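Local coordinates for putative mandelate racemase/muconate lactonizing enzyme (Bordetella bronchiseptica, PDB 3DDM), which is of unknown function but belongs to the mandelate racemase/muconate lactonizing enzyme family, pairing an enolase-type N-terminal domain with a TIM-barrel-type C-terminal domain, at residues H18-Y22 and A63-E67; R130-L136 and A365-T371; A168-R172 and L352-G358; A189-R193 and L222-Q226. The protein carries 1 engineered substitution. Residues are numbered along the deposited sequence.

Interaction 1 (H18-Y22 and A63-E67)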
loop_
_atom_site.group_PDB
_atom_site.type_symbol
_atom_site.label_atom_id
_atom_site.label_comp_id
_atom_site.label_asym_id
_atom_site.label_seq_id
_atom_site.Cartn_x
_atom_site.Cartn_y
_atom_site.Cartn_z
ATOM N N HIS A 18 16.815 -11.445 -1.913
ATOM C CA HIS A 18 17.481 -11.809 -0.672
ATOM C C HIS A 18 17.268 -10.713 0.344
ATOM O O HIS A 18 17.462 -9.533 0.045
ATOM C CB HIS A 18 18.978 -12.004 -0.898
ATOM C CG HIS A 18 19.294 -12.858 -2.080
ATOM N ND1 HIS A 18 19.566 -12.331 -3.324
ATOM C CD2 HIS A 18 19.310 -14.203 -2.228
ATOM C CE1 HIS A 18 19.737 -13.312 -4.189
ATOM N NE2 HIS A 18 19.585 -14.459 -3.551
ATOM N N VAL A 19 16.866 -11.104 1.546
ATOM C CA VAL A 19 16.627 -10.140 2.606
ATOM C C VAL A 19 17.753 -10.175 3.632
ATOM O O VAL A 19 18.296 -11.231 3.934
ATOM C CB VAL A 19 15.300 -10.421 3.329
ATOM C CG1 VAL A 19 15.041 -9.341 4.365
ATOM C CG2 VAL A 19 14.161 -10.497 2.321
ATOM N N PHE A 20 18.102 -9.003 4.150
ATOM C CA PHE A 20 19.152 -8.870 5.147
ATOM C C PHE A 20 18.694 -7.905 6.212
ATOM O O PHE A 20 18.006 -6.927 5.917
ATOM C CB PHE A 20 20.438 -8.342 4.521
ATOM C CG PHE A 20 21.041 -9.272 3.529
ATOM C CD1 PHE A 20 20.736 -9.161 2.179
ATOM C CD2 PHE A 20 21.876 -10.298 3.947
ATOM C CE1 PHE A 20 21.256 -10.062 1.254
ATOM C CE2 PHE A 20 22.400 -11.204 3.033
ATOM C CZ PHE A 20 22.088 -11.086 1.681
ATOM N N ARG A 21 19.057 -8.193 7.454
ATOM C CA ARG A 21 18.694 -7.325 8.557
ATOM C C ARG A 21 19.904 -7.246 9.463
ATOM O O ARG A 21 20.239 -8.201 10.159
ATOM C CB ARG A 21 17.477 -7.874 9.314
ATOM C CG ARG A 21 16.334 -8.297 8.399
ATOM C CD ARG A 21 14.998 -8.370 9.126
ATOM N NE ARG A 21 14.532 -7.033 9.467
ATOM C CZ ARG A 21 13.383 -6.502 9.061
ATOM N NH1 ARG A 21 12.545 -7.186 8.293
ATOM N NH2 ARG A 21 13.089 -5.262 9.411
ATOM N N TYR A 22 20.581 -6.106 9.416
ATOM C CA TYR A 22 21.759 -5.886 10.234
ATOM C C TYR A 22 21.332 -5.318 11.578
ATOM O O TYR A 22 20.785 -4.216 11.646
ATOM C CB TYR A 22 22.704 -4.899 9.563
ATOM C CG TYR A 22 24.024 -4.834 10.277
ATOM C CD1 TYR A 22 25.023 -5.773 10.018
ATOM C CD2 TYR A 22 24.260 -3.868 11.255
ATOM C CE1 TYR A 22 26.224 -5.754 10.714
ATOM C CE2 TYR A 22 25.457 -3.840 11.961
ATOM C CZ TYR A 22 26.434 -4.785 11.681
ATOM O OH TYR A 22 27.625 -4.749 12.363
ATOM N N ALA A 63 9.258 -1.005 9.546
ATOM C CA ALA A 63 10.392 -1.841 9.937
ATOM C C ALA A 63 10.221 -3.301 9.506
ATOM O O ALA A 63 11.202 -3.974 9.192
ATOM C CB ALA A 63 10.607 -1.764 11.433
ATOM N N CYS A 64 8.982 -3.784 9.457
ATOM C CA CYS A 64 8.716 -5.176 9.074
ATOM C C CYS A 64 8.449 -5.425 7.583
ATOM O O CYS A 64 8.237 -6.569 7.168
ATOM C CB CYS A 64 7.507 -5.683 9.847
ATOM S SG CYS A 64 6.004 -4.844 9.311
ATOM N N GLY A 65 8.458 -4.366 6.780
ATOM C CA GLY A 65 8.157 -4.508 5.363
ATOM C C GLY A 65 9.081 -5.210 4.386
ATOM O O GLY A 65 8.650 -5.495 3.276
ATOM N N ALA A 66 10.320 -5.510 4.770
ATOM C CA ALA A 66 11.285 -6.142 3.853
ATOM C C ALA A 66 10.920 -7.523 3.306
ATOM O O ALA A 66 11.058 -7.777 2.113
ATOM C CB ALA A 66 12.665 -6.195 4.504
ATOM N N GLU A 67 10.463 -8.419 4.171
ATOM C CA GLU A 67 10.096 -9.767 3.742
ATOM C C GLU A 67 8.952 -9.747 2.717
ATOM O O GLU A 67 8.995 -10.436 1.692
ATOM C CB GLU A 67 9.685 -10.610 4.955
ATOM C CG GLU A 67 10.825 -11.025 5.904
ATOM C CD GLU A 67 11.416 -9.876 6.716
ATOM O OE1 GLU A 67 10.757 -8.814 6.815
ATOM O OE2 GLU A 67 12.534 -10.040 7.274
#
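A salt bridge between Arg21 and Glu67 dominates this contact. Arg21 NH1 lies 2.8 Å from Glu67 OE1 and donates a hydrogen bond to Glu67 OE2 (3.0 Å), so one nitrogen is held by both carboxylate oxygens. The chi2 of Glu67 is in the p well, and its carboxylate reaches Arg21 although the CA-to-CB bond points sideways. Arg21 NE is engaged by a second acid, Asp37 of the adjacent strand, so the guanidinium is paired with two carboxylates. The setting is the N-terminal domain of the enolase superfamily, where helices pack on a three-stranded antiparallel sheet. Residues 18-22 belong to an outermost strand of that sheet, 14-23, and residues 63-67 lead into helix 65-81. Side chains alternate along the strand: Val19 and Arg21 point toward the helix, whereas Phe20 points away and meets Leu377 and Arg378 of helix 374-380. Next to the ion pair, Ala66 CB touches both Val19 CG1 and Arg21 NH1 at 3.9 Å, and its methyl also reaches Val41 of strand 37-46. Val19 CG1 further approaches Glu67 OE2 at 3.9 Å. Farther out, Cys64 turns from the strand and packs on Thr75 of the second subunit.

Interaction 2 (R130-L136 and A365-T371)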
loop_
_atom_site.group_PDB
_atom_site.type_symbol
_atom_site.label_atom_id
_atom_site.label_comp_id
_atom_site.label_asym_id
_atom_site.label_seq_id
_atom_site.Cartn_x
_atom_site.Cartn_y
_atom_site.Cartn_z
ATOM N N ARG A 130 26.014 -4.186 -18.075
ATOM C CA ARG A 130 27.113 -5.138 -17.969
ATOM C C ARG A 130 27.340 -5.832 -19.311
ATOM O O ARG A 130 28.472 -5.879 -19.800
ATOM C CB ARG A 130 26.819 -6.178 -16.889
ATOM C CG ARG A 130 27.334 -5.807 -15.518
ATOM C CD ARG A 130 26.349 -6.216 -14.434
ATOM N NE ARG A 130 26.979 -6.495 -13.148
ATOM C CZ ARG A 130 27.893 -5.725 -12.564
ATOM N NH1 ARG A 130 28.304 -4.608 -13.149
ATOM N NH2 ARG A 130 28.396 -6.067 -11.386
ATOM N N ARG A 131 26.265 -6.355 -19.903
ATOM C CA ARG A 131 26.371 -7.043 -21.181
ATOM C C ARG A 131 27.009 -6.150 -22.233
ATOM O O ARG A 131 27.749 -6.630 -23.092
ATOM C CB ARG A 131 25.000 -7.520 -21.669
ATOM C CG ARG A 131 24.474 -8.745 -20.927
ATOM C CD ARG A 131 23.344 -9.424 -21.697
ATOM N NE ARG A 131 23.721 -9.658 -23.092
ATOM C CZ ARG A 131 23.656 -10.840 -23.704
ATOM N NH1 ARG A 131 23.227 -11.914 -23.048
ATOM N NH2 ARG A 131 24.021 -10.952 -24.980
ATOM N N ALA A 132 26.727 -4.855 -22.164
ATOM C CA ALA A 132 27.299 -3.913 -23.119
ATOM C C ALA A 132 28.694 -3.504 -22.651
ATOM O O ALA A 132 29.346 -2.666 -23.274
ATOM C CB ALA A 132 26.410 -2.681 -23.240
ATOM N N GLY A 133 29.139 -4.096 -21.545
ATOM C CA GLY A 133 30.444 -3.777 -21.004
ATOM C C GLY A 133 30.583 -2.316 -20.637
ATOM O O GLY A 133 31.616 -1.711 -20.902
ATOM N N GLN A 134 29.555 -1.746 -20.012
ATOM C CA GLN A 134 29.585 -0.334 -19.633
ATOM C C GLN A 134 29.113 -0.017 -18.221
ATOM O O GLN A 134 28.289 -0.733 -17.642
ATOM C CB GLN A 134 28.705 0.498 -20.559
ATOM C CG GLN A 134 29.097 0.567 -22.008
ATOM C CD GLN A 134 28.135 1.447 -22.784
ATOM O OE1 GLN A 134 26.983 1.071 -23.033
ATOM N NE2 GLN A 134 28.593 2.643 -23.146
ATOM N N PRO A 135 29.644 1.072 -17.642
ATOM C CA PRO A 135 29.227 1.463 -16.299
ATOM C C PRO A 135 27.826 2.061 -16.499
ATOM O O PRO A 135 27.572 2.728 -17.511
ATOM C CB PRO A 135 30.272 2.505 -15.911
ATOM C CG PRO A 135 30.641 3.120 -17.216
ATOM C CD PRO A 135 30.764 1.912 -18.103
ATOM N N LEU A 136 26.915 1.814 -15.561
ATOM C CA LEU A 136 25.558 2.321 -15.695
ATOM C C LEU A 136 25.497 3.801 -16.106
ATOM O O LEU A 136 24.687 4.180 -16.953
ATOM C CB LEU A 136 24.777 2.094 -14.397
ATOM C CG LEU A 136 23.398 1.410 -14.470
ATOM C CD1 LEU A 136 22.932 1.244 -15.916
ATOM C CD2 LEU A 136 23.471 0.055 -13.791
ATOM N N ALA A 365 34.009 0.743 -14.053
ATOM C CA ALA A 365 33.528 -0.604 -13.765
ATOM C C ALA A 365 32.120 -0.755 -14.344
ATOM O O ALA A 365 31.281 0.148 -14.216
ATOM C CB ALA A 365 33.513 -0.843 -12.264
ATOM N N PRO A 366 31.839 -1.906 -14.978
ATOM C CA PRO A 366 30.536 -2.197 -15.594
ATOM C C PRO A 366 29.348 -2.145 -14.635
ATOM O O PRO A 366 29.478 -2.466 -13.453
ATOM C CB PRO A 366 30.745 -3.590 -16.191
ATOM C CG PRO A 366 31.684 -4.222 -15.206
ATOM C CD PRO A 366 32.690 -3.110 -14.964
ATOM N N GLY A 367 28.198 -1.728 -15.158
ATOM C CA GLY A 367 26.977 -1.639 -14.367
ATOM C C GLY A 367 27.015 -0.727 -13.148
ATOM O O GLY A 367 27.416 0.444 -13.217
ATOM N N LEU A 368 26.572 -1.276 -12.019
ATOM C CA LEU A 368 26.542 -0.545 -10.760
ATOM C C LEU A 368 27.948 -0.357 -10.216
ATOM O O LEU A 368 28.181 0.501 -9.365
ATOM C CB LEU A 368 25.709 -1.312 -9.741
ATOM C CG LEU A 368 24.216 -1.371 -10.022
ATOM C CD1 LEU A 368 23.589 -2.464 -9.187
ATOM C CD2 LEU A 368 23.594 -0.023 -9.713
ATOM N N GLY A 369 28.882 -1.167 -10.711
ATOM C CA GLY A 369 30.252 -1.085 -10.246
ATOM C C GLY A 369 30.476 -1.962 -9.022
ATOM O O GLY A 369 31.511 -1.866 -8.362
ATOM N N VAL A 370 29.508 -2.819 -8.712
ATOM C CA VAL A 370 29.631 -3.696 -7.558
ATOM C C VAL A 370 28.764 -4.939 -7.687
ATOM O O VAL A 370 27.714 -4.918 -8.332
ATOM C CB VAL A 370 29.215 -2.970 -6.269
ATOM C CG1 VAL A 370 27.746 -2.586 -6.352
ATOM C CG2 VAL A 370 29.458 -3.852 -5.066
ATOM N N THR A 371 29.223 -6.025 -7.072
ATOM C CA THR A 371 28.486 -7.278 -7.057
ATOM C C THR A 371 28.426 -7.684 -5.592
ATOM O O THR A 371 29.448 -7.831 -4.935
ATOM C CB THR A 371 29.200 -8.392 -7.842
ATOM O OG1 THR A 371 29.303 -8.023 -9.217
ATOM C CG2 THR A 371 28.420 -9.685 -7.747
#
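A Schellman motif at Gly133 ends helix 110-131, and the chain leaving it meets a type II' beta turn, Pro366 to Gly369, in the loop between strand 359-361 and helix 374-380. The contact thus ties the N-terminal domain to the C-terminal end of the chain. Two backbone hydrogen bonds form a single beta bridge: Gly367 N to Gln134 O (2.7 Å) and Leu136 N to Gly367 O (2.8 Å). They flank Pro135, the N-cap of the helix that follows. Among side-chain hydrogen bonds, Arg130 NH1 makes a very short one to Pro366 O (2.5 Å), the carbonyl that also accepts the turn's bond from Gly369 N (3.1 Å); Arg130 NH2 adds a weak one to Thr371 OG1 (3.1 Å). Gly367 has the positive phi of the turn, and a side chain there would run into Arg130 NH1. Apolar packing is slight: Leu368, which also packs on Ile314 and Ala318 of helix 313-325, meets Leu136 with 4.1 Å between Leu136 CD2 and Leu368 CD2.

Interaction 3 (A168-R172 and L352-G358)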
loop_
_atom_site.group_PDB
_atom_site.type_symbol
_atom_site.label_atom_id
_atom_site.label_comp_id
_atom_site.label_asym_id
_atom_site.label_seq_id
_atom_site.Cartn_x
_atom_site.Cartn_y
_atom_site.Cartn_z
ATOM N N ALA A 168 34.957 15.529 8.942
ATOM C CA ALA A 168 36.250 14.869 9.057
ATOM C C ALA A 168 36.339 13.694 8.086
ATOM O O ALA A 168 37.397 13.432 7.522
ATOM C CB ALA A 168 36.464 14.382 10.487
ATOM N N GLU A 169 35.228 12.989 7.898
ATOM C CA GLU A 169 35.198 11.849 6.993
ATOM C C GLU A 169 35.324 12.286 5.544
ATOM O O GLU A 169 35.681 11.482 4.694
ATOM C CB GLU A 169 33.917 11.045 7.196
ATOM C CG GLU A 169 33.915 10.257 8.497
ATOM C CD GLU A 169 32.529 9.799 8.930
ATOM O OE1 GLU A 169 31.781 9.247 8.095
ATOM O OE2 GLU A 169 32.195 9.979 10.121
ATOM N N GLY A 170 35.032 13.554 5.260
ATOM C CA GLY A 170 35.154 14.039 3.893
ATOM C C GLY A 170 33.950 14.754 3.300
ATOM O O GLY A 170 33.994 15.211 2.160
ATOM N N TYR A 171 32.876 14.865 4.071
ATOM C CA TYR A 171 31.662 15.513 3.602
ATOM C C TYR A 171 31.719 17.036 3.621
ATOM O O TYR A 171 32.140 17.636 4.608
ATOM C CB TYR A 171 30.487 15.017 4.435
ATOM C CG TYR A 171 30.104 13.607 4.081
ATOM C CD1 TYR A 171 29.415 13.336 2.902
ATOM C CD2 TYR A 171 30.492 12.535 4.881
ATOM C CE1 TYR A 171 29.125 12.038 2.519
ATOM C CE2 TYR A 171 30.210 11.226 4.506
ATOM C CZ TYR A 171 29.529 10.987 3.319
ATOM O OH TYR A 171 29.289 9.700 2.903
ATOM N N ARG A 172 31.286 17.654 2.521
ATOM C CA ARG A 172 31.288 19.108 2.398
ATOM C C ARG A 172 29.875 19.700 2.227
ATOM O O ARG A 172 29.718 20.831 1.762
ATOM C CB ARG A 172 32.185 19.533 1.224
ATOM C CG ARG A 172 33.652 19.140 1.379
ATOM C CD ARG A 172 34.308 19.883 2.542
ATOM N NE ARG A 172 35.600 19.310 2.930
ATOM C CZ ARG A 172 35.769 18.389 3.879
ATOM N NH1 ARG A 172 34.734 17.916 4.563
ATOM N NH2 ARG A 172 36.984 17.937 4.151
ATOM N N LEU A 352 32.303 5.107 -2.454
ATOM C CA LEU A 352 32.581 5.945 -1.298
ATOM C C LEU A 352 34.052 5.992 -0.932
ATOM O O LEU A 352 34.511 6.976 -0.352
ATOM C CB LEU A 352 31.747 5.489 -0.097
ATOM C CG LEU A 352 30.296 5.968 -0.171
ATOM C CD1 LEU A 352 29.499 5.484 1.042
ATOM C CD2 LEU A 352 30.295 7.484 -0.246
ATOM N N ALA A 353 34.790 4.940 -1.281
ATOM C CA ALA A 353 36.219 4.877 -0.985
ATOM C C ALA A 353 37.013 5.909 -1.803
ATOM O O ALA A 353 38.209 6.116 -1.570
ATOM C CB ALA A 353 36.747 3.468 -1.238
ATOM N N THR A 354 36.343 6.560 -2.752
ATOM C CA THR A 354 36.991 7.580 -3.567
ATOM C C THR A 354 36.604 8.952 -3.043
ATOM O O THR A 354 37.012 9.969 -3.607
ATOM C CB THR A 354 36.565 7.517 -5.059
ATOM O OG1 THR A 354 35.257 8.072 -5.205
ATOM C CG2 THR A 354 36.555 6.088 -5.564
ATOM N N LEU A 355 35.823 8.983 -1.965
ATOM C CA LEU A 355 35.369 10.248 -1.388
ATOM C C LEU A 355 36.509 11.193 -1.052
ATOM O O LEU A 355 37.238 10.995 -0.079
ATOM C CB LEU A 355 34.528 10.006 -0.132
ATOM C CG LEU A 355 34.185 11.263 0.682
ATOM C CD1 LEU A 355 33.387 12.236 -0.173
ATOM C CD2 LEU A 355 33.413 10.866 1.933
ATOM N N HIS A 356 36.651 12.231 -1.859
ATOM C CA HIS A 356 37.699 13.207 -1.649
ATOM C C HIS A 356 37.146 14.580 -1.991
ATOM O O HIS A 356 36.631 14.799 -3.093
ATOM C CB HIS A 356 38.909 12.872 -2.530
ATOM C CG HIS A 356 40.142 13.650 -2.187
ATOM N ND1 HIS A 356 40.512 13.926 -0.885
ATOM C CD2 HIS A 356 41.113 14.178 -2.973
ATOM C CE1 HIS A 356 41.655 14.589 -0.885
ATOM N NE2 HIS A 356 42.041 14.755 -2.139
ATOM N N GLU A 357 37.236 15.495 -1.028
ATOM C CA GLU A 357 36.748 16.853 -1.209
ATOM C C GLU A 357 35.254 16.816 -1.525
ATOM O O GLU A 357 34.798 17.332 -2.540
ATOM C CB GLU A 357 37.540 17.535 -2.335
ATOM C CG GLU A 357 37.085 18.946 -2.688
ATOM C CD GLU A 357 36.321 18.997 -4.004
ATOM O OE1 GLU A 357 35.757 20.070 -4.328
ATOM O OE2 GLU A 357 36.292 17.959 -4.710
ATOM N N GLY A 358 34.500 16.178 -0.644
ATOM C CA GLY A 358 33.066 16.081 -0.830
ATOM C C GLY A 358 32.585 15.510 -2.154
ATOM O O GLY A 358 31.412 15.685 -2.500
#
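Helix 159-169 is closed by a Schellman motif at Gly170, whose phi of 128° turns the chain out of the helix. The facing segment unwinds from a 3-10 turn, in which Leu355 N bonds to Leu352 O at 2.9 Å, and runs extended until Glu357 and Gly358, both with positive phi. The backbones come closest where Tyr171 CA and Gly358 CA are 4.7 Å apart, and a weak hydrogen bond links Gly358 N to Gly170 O (3.0 Å). Both glycines matter sterically: a CB on Gly170 would press on Leu355 CD2, and one on Gly358 would collide with Arg172 CB. Leu355 is the principal side chain, with CD2 in a CH-pi contact 4.3 Å from the centroid of the Tyr171 ring, over its face. Leu352 CD2 touches Tyr171 OH at 4.0 Å. In the barrel, residues 168-172 link helix 159-169 to strand 174-177 within a beta-alpha-beta unit. Tyr171 also packs on Val149 and Ala151 of strand 146-154, Gly358 bonds to Val149 through its backbone, and Leu355 touches Ile360 of strand 359-361, which runs antiparallel to strand 146-154.

Interaction 4 (A189-R193 and L222-Q226)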
loop_
_atom_site.group_PDB
_atom_site.type_symbol
_atom_site.label_atom_id
_atom_site.label_comp_id
_atom_site.label_asym_id
_atom_site.label_seq_id
_atom_site.Cartn_x
_atom_site.Cartn_y
_atom_site.Cartn_z
ATOM N N ALA A 189 19.833 24.595 13.331
ATOM C CA ALA A 189 20.034 25.162 12.005
ATOM C C ALA A 189 21.066 26.278 12.012
ATOM O O ALA A 189 22.037 26.236 11.264
ATOM C CB ALA A 189 18.710 25.678 11.450
ATOM N N LEU A 190 20.854 27.272 12.866
ATOM C CA LEU A 190 21.755 28.411 12.954
ATOM C C LEU A 190 23.114 28.045 13.546
ATOM O O LEU A 190 24.149 28.541 13.095
ATOM C CB LEU A 190 21.109 29.534 13.774
ATOM C CG LEU A 190 19.747 30.044 13.281
ATOM C CD1 LEU A 190 19.284 31.171 14.178
ATOM C CD2 LEU A 190 19.833 30.524 11.837
ATOM N N HIS A 191 23.116 27.179 14.552
ATOM C CA HIS A 191 24.366 26.772 15.182
ATOM C C HIS A 191 25.286 26.090 14.155
ATOM O O HIS A 191 26.453 26.463 13.997
ATOM C CB HIS A 191 24.075 25.833 16.357
ATOM C CG HIS A 191 25.291 25.466 17.150
ATOM N ND1 HIS A 191 26.035 26.398 17.842
ATOM C CD2 HIS A 191 25.911 24.275 17.333
ATOM C CE1 HIS A 191 27.064 25.797 18.417
ATOM N NE2 HIS A 191 27.012 24.510 18.123
ATOM N N VAL A 192 24.752 25.098 13.451
ATOM C CA VAL A 192 25.519 24.382 12.443
ATOM C C VAL A 192 25.984 25.310 11.324
ATOM O O VAL A 192 27.012 25.060 10.700
ATOM C CB VAL A 192 24.693 23.237 11.831
ATOM C CG1 VAL A 192 25.497 22.519 10.762
ATOM C CG2 VAL A 192 24.273 22.268 12.918
ATOM N N ARG A 193 25.230 26.372 11.056
ATOM C CA ARG A 193 25.622 27.307 10.007
ATOM C C ARG A 193 26.855 28.072 10.458
ATOM O O ARG A 193 27.771 28.311 9.672
ATOM C CB ARG A 193 24.492 28.288 9.692
ATOM C CG ARG A 193 24.924 29.465 8.815
ATOM C CD ARG A 193 25.678 29.009 7.572
ATOM N NE ARG A 193 24.804 28.390 6.582
ATOM C CZ ARG A 193 25.236 27.632 5.580
ATOM N NH1 ARG A 193 26.535 27.398 5.444
ATOM N NH2 ARG A 193 24.379 27.112 4.710
ATOM N N LEU A 222 14.050 29.842 9.669
ATOM C CA LEU A 222 15.233 29.132 9.193
ATOM C C LEU A 222 16.021 29.994 8.215
ATOM O O LEU A 222 17.224 29.807 8.048
ATOM C CB LEU A 222 14.848 27.819 8.500
ATOM C CG LEU A 222 14.330 26.662 9.360
ATOM C CD1 LEU A 222 13.920 25.521 8.453
ATOM C CD2 LEU A 222 15.398 26.208 10.337
ATOM N N GLY A 223 15.333 30.935 7.572
ATOM C CA GLY A 223 15.964 31.817 6.600
ATOM C C GLY A 223 17.421 32.157 6.857
ATOM O O GLY A 223 18.256 31.968 5.978
ATOM N N PRO A 224 17.761 32.669 8.051
ATOM C CA PRO A 224 19.142 33.029 8.396
ATOM C C PRO A 224 20.188 31.910 8.300
ATOM O O PRO A 224 21.390 32.186 8.270
ATOM C CB PRO A 224 19.008 33.592 9.812
ATOM C CG PRO A 224 17.778 32.936 10.333
ATOM C CD PRO A 224 16.852 33.004 9.157
ATOM N N ALA A 225 19.739 30.658 8.253
ATOM C CA ALA A 225 20.659 29.533 8.144
ATOM C C ALA A 225 21.139 29.399 6.701
ATOM O O ALA A 225 22.072 28.650 6.415
ATOM C CB ALA A 225 19.981 28.256 8.584
ATOM N N GLN A 226 20.498 30.130 5.793
ATOM C CA GLN A 226 20.860 30.098 4.378
ATOM C C GLN A 226 20.863 28.674 3.809
ATOM O O GLN A 226 21.837 28.238 3.193
ATOM C CB GLN A 226 22.233 30.745 4.184
ATOM C CG GLN A 226 22.284 32.214 4.585
ATOM C CD GLN A 226 21.333 33.084 3.765
ATOM O OE1 GLN A 226 21.396 33.108 2.537
ATOM N NE2 GLN A 226 20.452 33.811 4.449
#
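Arg193, a largely buried residue of helix 182-196, spends its guanidinium on backbone carbonyls. Its best bond runs from Arg193 NE to Ala225 O, 2.7 Å and nearly straight at 166°. Arg193 NH2 supplements it with two weak ones, to Ala225 O (3.3 Å) and to Gln226 O (3.2 Å), while NH1 is taken by the carbonyl of Thr200. The accepting loop, between helix 212-222 and strand 229-231, satisfies amides of its own: Ala225 N bonds to Leu222 O (2.7 Å) and Gln226 N to Gly223 O (2.9 Å), and the Ala225 and Gln226 carbonyls accept from the arginine. Apolar contacts fill the space beside these bonds. Ala189 CB meets Leu222 CD2 at 3.5 Å and Ala225 CB at 4.1 Å, and Leu190 CD2 rests on Pro224 CG at 3.5 Å. Two successive alpha-helices of the TIM-barrel-type domain are thereby joined at the turn following the second. With carbonyls as acceptors, the polar part of the contact reads the course of the loop backbone, while the side chains of Leu222, Pro224 and Ala225 supply the apolar part.

Interaction 1 comes first along the chain and lies in the N-terminal domain. Interaction 2 then closes a long loop, from the end of helix 110-131 to the segment before helix 374-380, and so spans the two family regions. Nested within it is interaction 3, which brings the segment before strand 359-361 to an early barrel helix, and within that lies interaction 4, between helix 182-196 and the turn after the next helix, 212-222. None of the four touches another. Centres of interactions 2 and 3, and of 3 and 4, are about 23 Å apart, whereas the centres of interactions 2 and 4 are about 41 Å apart, on opposite sides of the chain's centre. Local barrel packing, return of the late chain to the early barrel, and interdomain joining are thus handled at separate places.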